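Local coordinates for protein thermophilic dibenzothiophene desulfurization enzyme C (Paenibacillus sp. A11-2, PDB 5XDC) that probably catalyses, as a flavin monooxygenase of the DszC family, the FMNH2- and O2-dependent oxidation of dibenzothiophene to its 5-oxide and 5,5-dioxide, at residues D203-R208 and A382-L387; I254-Y259 and A342-V347. All coordinates share one frame; numbering follows the deposited sequence.

Interaction 1: residues D203-R208 and A382-L387. With IND (indole), chain J.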
loop_
_atom_site.group_PDB
_atom_site.type_symbol
_atom_site.label_atom_id
_atom_site.label_comp_id
_atom_site.label_asym_id
_atom_site.label_seq_id
_atom_site.Cartn_x
_atom_site.Cartn_y
_atom_site.Cartn_z
ATOM N N ASP B 203 17.672 24.685 -12.486
ATOM C CA ASP B 203 18.083 23.479 -13.197
ATOM C C ASP B 203 17.645 22.305 -12.323
ATOM O O ASP B 203 18.381 21.868 -11.438
ATOM C CB ASP B 203 19.583 23.480 -13.458
ATOM C CG ASP B 203 20.052 22.277 -14.252
ATOM O OD1 ASP B 203 19.219 21.455 -14.682
ATOM O OD2 ASP B 203 21.279 22.173 -14.464
ATOM N N SER B 204 16.426 21.828 -12.574
ATOM C CA SER B 204 15.693 20.990 -11.634
ATOM C C SER B 204 15.425 19.591 -12.193
ATOM O O SER B 204 15.535 19.334 -13.395
ATOM C CB SER B 204 14.365 21.661 -11.272
ATOM O OG SER B 204 13.607 21.866 -12.445
ATOM N N LEU B 205 15.081 18.665 -11.288
ATOM C CA LEU B 205 14.703 17.313 -11.701
ATOM C C LEU B 205 13.520 17.348 -12.659
ATOM O O LEU B 205 13.577 16.787 -13.760
ATOM C CB LEU B 205 14.360 16.474 -10.473
ATOM C CG LEU B 205 13.875 15.047 -10.763
ATOM C CD1 LEU B 205 14.937 14.226 -11.471
ATOM C CD2 LEU B 205 13.430 14.382 -9.475
ATOM N N GLY B 206 12.420 17.966 -12.214
ATOM C CA GLY B 206 11.241 18.167 -13.020
ATOM C C GLY B 206 10.754 19.598 -12.875
ATOM O O GLY B 206 11.387 20.422 -12.219
ATOM N N MET B 207 9.607 19.870 -13.491
ATOM C CA MET B 207 9.128 21.251 -13.611
ATOM C C MET B 207 10.231 22.150 -14.174
ATOM O O MET B 207 10.446 23.278 -13.728
ATOM C CB MET B 207 8.625 21.778 -12.268
ATOM C CG MET B 207 7.368 21.056 -11.750
ATOM S SD MET B 207 5.996 21.268 -12.926
ATOM C CE MET B 207 4.615 20.690 -11.932
ATOM N N ARG B 208 10.906 21.653 -15.204
ATOM C CA ARG B 208 12.172 22.233 -15.633
ATOM C C ARG B 208 12.015 23.560 -16.369
ATOM O O ARG B 208 13.010 24.287 -16.504
ATOM C CB ARG B 208 12.917 21.241 -16.527
ATOM C CG ARG B 208 13.544 20.090 -15.737
ATOM C CD ARG B 208 14.390 19.181 -16.609
ATOM N NE ARG B 208 15.350 19.909 -17.431
ATOM C CZ ARG B 208 16.485 20.440 -16.991
ATOM N NH1 ARG B 208 16.831 20.355 -15.715
ATOM N NH2 ARG B 208 17.280 21.066 -17.839
ATOM N N ALA B 382 6.000 15.383 -11.257
ATOM C CA ALA B 382 5.199 15.185 -10.060
ATOM C C ALA B 382 6.074 15.074 -8.826
ATOM O O ALA B 382 5.760 15.672 -7.792
ATOM C CB ALA B 382 4.337 13.936 -10.215
ATOM N N ARG B 383 7.158 14.293 -8.901
ATOM C CA ARG B 383 8.002 14.104 -7.722
ATOM C C ARG B 383 8.586 15.431 -7.252
ATOM O O ARG B 383 8.745 15.658 -6.046
ATOM C CB ARG B 383 9.124 13.100 -8.025
ATOM C CG ARG B 383 10.108 12.830 -6.884
ATOM C CD ARG B 383 9.473 12.102 -5.717
ATOM N NE ARG B 383 8.536 12.952 -4.990
ATOM C CZ ARG B 383 7.787 12.550 -3.974
ATOM N NH1 ARG B 383 7.894 11.316 -3.506
ATOM N NH2 ARG B 383 6.916 13.389 -3.414
ATOM N N THR B 384 8.909 16.324 -8.195
ATOM C CA THR B 384 9.429 17.643 -7.842
ATOM C C THR B 384 8.368 18.492 -7.147
ATOM O O THR B 384 8.567 18.960 -6.021
ATOM C CB THR B 384 9.957 18.343 -9.103
ATOM O OG1 THR B 384 11.048 17.595 -9.663
ATOM C CG2 THR B 384 10.469 19.748 -8.800
ATOM N N HIS B 385 7.229 18.724 -7.801
ATOM C CA HIS B 385 6.345 19.732 -7.243
ATOM C C HIS B 385 5.566 19.248 -6.026
ATOM O O HIS B 385 5.205 20.073 -5.179
ATOM C CB HIS B 385 5.364 20.268 -8.274
ATOM C CG HIS B 385 4.745 21.540 -7.810
ATOM N ND1 HIS B 385 3.525 21.570 -7.176
ATOM C CD2 HIS B 385 5.243 22.801 -7.736
ATOM C CE1 HIS B 385 3.259 22.810 -6.800
ATOM N NE2 HIS B 385 4.286 23.577 -7.124
ATOM N N THR B 386 5.290 17.943 -5.901
ATOM C CA THR B 386 4.567 17.461 -4.730
ATOM C C THR B 386 5.305 17.765 -3.428
ATOM O O THR B 386 4.704 17.678 -2.350
ATOM C CB THR B 386 4.312 15.940 -4.808
ATOM O OG1 THR B 386 5.537 15.248 -5.089
ATOM C CG2 THR B 386 3.260 15.583 -5.842
ATOM N N LEU B 387 6.599 18.108 -3.502
ATOM C CA LEU B 387 7.404 18.469 -2.348
ATOM C C LEU B 387 7.247 19.929 -1.949
ATOM O O LEU B 387 7.862 20.352 -0.961
ATOM C CB LEU B 387 8.878 18.187 -2.638
ATOM C CG LEU B 387 9.178 16.739 -3.030
ATOM C CD1 LEU B 387 10.601 16.607 -3.535
ATOM C CD2 LEU B 387 8.953 15.809 -1.853
HETATM N N1 IND J . 8.952 23.461 -8.691
HETATM C C2 IND J . 8.673 24.654 -9.207
HETATM C C3 IND J . 8.424 25.356 -8.168
HETATM C C4 IND J . 8.288 25.222 -5.679
HETATM C C5 IND J . 8.453 24.302 -4.641
HETATM C C6 IND J . 8.817 22.967 -4.915
HETATM C C7 IND J . 9.015 22.556 -6.230
HETATM C C8 IND J . 8.858 23.459 -7.263
HETATM C C9 IND J . 8.481 24.817 -6.976
#
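Part of the wall of the indole pocket forms where the loop 203-208, after strand 196-198, meets the C-terminal part of helix 376-385. Thr384 carries most of the contact. Its OG1, anti to the carbonyl carbon (chi1 -62°), lies 2.9 Å from Gly206 N in a weak, strongly bent hydrogen bond, while its firmer polar partner is Arg380 O, one helical turn earlier. The Leu205 side chain crosses that of Thr384 obliquely, its CB 3.6 Å from Thr384 OG1. A CB at Gly206 would crowd that hydroxyl, so the glycine lets the loop come this close. Thr384 CG2, anti to the backbone N, meets Gly206 O at 3.6 Å. The segments thus join the middle and C-terminal regions of the acyl-CoA dehydrogenase fold beside the ligand. The Met207 chain, bent at chi2 (-61°), reaches across to put its CE 3.8 Å from His385 CB, and Met207 CB borders indole N1. The His385 imidazole swings out with CG anti to the backbone N (chi1 -164°); its CD2 stands 3.7 Å from indole C8, and indole N1 lies at the ring edge. Both imidazole nitrogens are engaged, ND1 with Tyr259 OH and NE2 with the FMN-site residue Tyr93, which should fix the ring's rotation. Within the loop, Ser204 OG reaches Gly206 O at 2.7 Å from above the carbonyl plane, and Arg208 NH1 forms a nearly straight 2.8 Å salt bridge with Asp203 OD1.

Interaction 2: residues I254-Y259 and A342-V347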
loop_
_atom_site.group_PDB
_atom_site.type_symbol
_atom_site.label_atom_id
_atom_site.label_comp_id
_atom_site.label_asym_id
_atom_site.label_seq_id
_atom_site.Cartn_x
_atom_site.Cartn_y
_atom_site.Cartn_z
ATOM N N ILE B 254 -5.066 24.530 -6.841
ATOM C CA ILE B 254 -4.323 24.626 -8.097
ATOM C C ILE B 254 -3.283 23.512 -8.171
ATOM O O ILE B 254 -3.187 22.799 -9.173
ATOM C CB ILE B 254 -3.667 26.014 -8.243
ATOM C CG1 ILE B 254 -4.735 27.078 -8.495
ATOM C CG2 ILE B 254 -2.661 26.025 -9.374
ATOM C CD1 ILE B 254 -4.215 28.518 -8.362
ATOM N N PHE B 255 -2.491 23.352 -7.105
ATOM C CA PHE B 255 -1.485 22.296 -7.088
ATOM C C PHE B 255 -2.133 20.932 -7.283
ATOM O O PHE B 255 -1.616 20.079 -8.023
ATOM C CB PHE B 255 -0.714 22.324 -5.770
ATOM C CG PHE B 255 0.011 23.627 -5.485
ATOM C CD1 PHE B 255 0.326 24.501 -6.500
ATOM C CD2 PHE B 255 0.398 23.942 -4.183
ATOM C CE1 PHE B 255 1.009 25.689 -6.232
ATOM C CE2 PHE B 255 1.077 25.126 -3.908
ATOM C CZ PHE B 255 1.381 25.998 -4.942
ATOM N N THR B 256 -3.264 20.705 -6.610
ATOM C CA THR B 256 -3.982 19.441 -6.731
ATOM C C THR B 256 -4.299 19.126 -8.185
ATOM O O THR B 256 -4.136 17.990 -8.640
ATOM C CB THR B 256 -5.267 19.501 -5.905
ATOM O OG1 THR B 256 -4.949 19.696 -4.530
ATOM C CG2 THR B 256 -6.069 18.211 -6.025
ATOM N N HIS B 257 -4.749 20.129 -8.941
ATOM C CA HIS B 257 -5.065 19.914 -10.344
ATOM C C HIS B 257 -3.820 19.735 -11.218
ATOM O O HIS B 257 -3.899 19.081 -12.265
ATOM C CB HIS B 257 -5.935 21.071 -10.825
ATOM C CG HIS B 257 -7.359 20.951 -10.379
ATOM N ND1 HIS B 257 -7.787 21.343 -9.129
ATOM C CD2 HIS B 257 -8.442 20.417 -10.995
ATOM C CE1 HIS B 257 -9.077 21.077 -9.004
ATOM N NE2 HIS B 257 -9.497 20.513 -10.119
ATOM N N LEU B 258 -2.668 20.290 -10.826
ATOM C CA LEU B 258 -1.428 19.925 -11.501
ATOM C C LEU B 258 -1.176 18.434 -11.365
ATOM O O LEU B 258 -0.842 17.757 -12.347
ATOM C CB LEU B 258 -0.243 20.697 -10.913
ATOM C CG LEU B 258 -0.239 22.221 -11.062
ATOM C CD1 LEU B 258 1.011 22.785 -10.437
ATOM C CD2 LEU B 258 -0.339 22.610 -12.539
ATOM N N TYR B 259 -1.368 17.904 -10.153
ATOM C CA TYR B 259 -1.084 16.493 -9.900
ATOM C C TYR B 259 -2.086 15.597 -10.610
ATOM O O TYR B 259 -1.701 14.581 -11.204
ATOM C CB TYR B 259 -1.057 16.216 -8.395
ATOM C CG TYR B 259 -0.163 17.160 -7.620
ATOM C CD1 TYR B 259 0.908 17.811 -8.223
ATOM C CD2 TYR B 259 -0.399 17.402 -6.291
ATOM C CE1 TYR B 259 1.683 18.698 -7.518
ATOM C CE2 TYR B 259 0.377 18.292 -5.578
ATOM C CZ TYR B 259 1.408 18.949 -6.206
ATOM O OH TYR B 259 2.159 19.831 -5.471
ATOM N N ALA B 342 -7.179 20.108 1.209
ATOM C CA ALA B 342 -6.084 19.277 1.698
ATOM C C ALA B 342 -6.360 17.812 1.403
ATOM O O ALA B 342 -5.468 17.078 0.963
ATOM C CB ALA B 342 -5.891 19.496 3.192
ATOM N N SER B 343 -7.605 17.379 1.617
ATOM C CA SER B 343 -7.960 15.991 1.351
ATOM C C SER B 343 -7.750 15.651 -0.118
ATOM O O SER B 343 -7.149 14.622 -0.451
ATOM C CB SER B 343 -9.411 15.731 1.753
ATOM O OG SER B 343 -9.607 15.854 3.154
ATOM N N ALA B 344 -8.244 16.507 -1.018
ATOM C CA ALA B 344 -8.047 16.278 -2.438
ATOM C C ALA B 344 -6.564 16.256 -2.794
ATOM O O ALA B 344 -6.121 15.418 -3.594
ATOM C CB ALA B 344 -8.779 17.350 -3.244
ATOM N N LYS B 345 -5.774 17.163 -2.203
ATOM C CA LYS B 345 -4.347 17.195 -2.502
ATOM C C LYS B 345 -3.649 15.923 -2.037
ATOM O O LYS B 345 -2.757 15.416 -2.726
ATOM C CB LYS B 345 -3.696 18.401 -1.846
ATOM C CG LYS B 345 -2.303 18.690 -2.373
ATOM C CD LYS B 345 -1.605 19.682 -1.498
ATOM C CE LYS B 345 -0.249 20.002 -2.037
ATOM N NZ LYS B 345 0.504 20.803 -1.080
ATOM N N ILE B 346 -4.012 15.426 -0.851
ATOM C CA ILE B 346 -3.410 14.202 -0.316
ATOM C C ILE B 346 -3.631 13.036 -1.274
ATOM O O ILE B 346 -2.689 12.318 -1.652
ATOM C CB ILE B 346 -3.980 13.901 1.082
ATOM C CG1 ILE B 346 -3.502 14.934 2.099
ATOM C CG2 ILE B 346 -3.599 12.480 1.534
ATOM C CD1 ILE B 346 -4.351 14.986 3.346
ATOM N N VAL B 347 -4.884 12.836 -1.689
ATOM C CA VAL B 347 -5.206 11.735 -2.587
ATOM C C VAL B 347 -4.502 11.904 -3.926
ATOM O O VAL B 347 -3.951 10.942 -4.483
ATOM C CB VAL B 347 -6.733 11.631 -2.738
ATOM C CG1 VAL B 347 -7.097 10.633 -3.817
ATOM C CG2 VAL B 347 -7.357 11.253 -1.410
HETATM O O HOH W 1 2.872 20.224 -2.633
#
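Ala342 opens the segment 342-347 on the side turned from helix 247-276, its methyl packed on Lys394 and Val398 of helix 391-404. Two residues on, Ala344 faces the partner helix: Thr256 CG2, anti to its backbone N, touches Ala344 CB at 4.0 Å and lies 3.7 Å from Ala344 O. Lys345 comes next and buries the most surface. Its CB sits just 3.2 Å from Thr256 OG1, a close polar-to-carbon approach; that hydroxyl bonds back to Gln252 O on its own helix. The CA atoms of Thr256 and Lys345 come within 4.8 Å; in this helical bundle of the acyl-CoA dehydrogenase fold the axes of the two short segments cross at 24°, 8.9 Å apart at closest. Replacing Thr256 with an alanine here would remove OG1 and CG2, and would probably loosen the packing on Ala344 and Lys345 at this tight point between the helices. From CB the lysine chain leaves anti to its backbone N (chi1 -166°) and stays extended throughout, bringing CE to the edge of the Tyr259 ring, 4.0 Å from CE2 of that tyrosine, and NZ to the edge of the Phe255 ring. Phe255 O lies over the centre of one face of the Tyr259 ring, 3.2 Å above its plane. The buried ammonium is well supplied: NZ bonds to Gln252 OE1, forms a salt bridge with Asp389 OD2 and donates to a water, which also hydrogen-bonds to Tyr259 OH, itself paired with His385. Ile346 turns away again, onto Ile395 of helix 391-404 and Ala304 of a third subunit.

In the fold
Interactions 1 and 2 have centres 15 Å apart and follow one another across the fold. Along the chain, the loop 203-208 comes first, then 254-259 on helix 247-276, 342-347 on helix 331-363 and finally 382-387, so both halves of interaction 2 fall between those of interaction 1. Helix 247-276 is the bridge, through Tyr259 and Phe255, which both reach His385; Phe255 CD1 packs 3.4 Å from His385 CE1, the two rings edge-to-face. A continuous run of contacts therefore leads from the indole pocket, by way of its histidine, on to helices 247-276 and 331-363, close to Tyr93 of the FMN site.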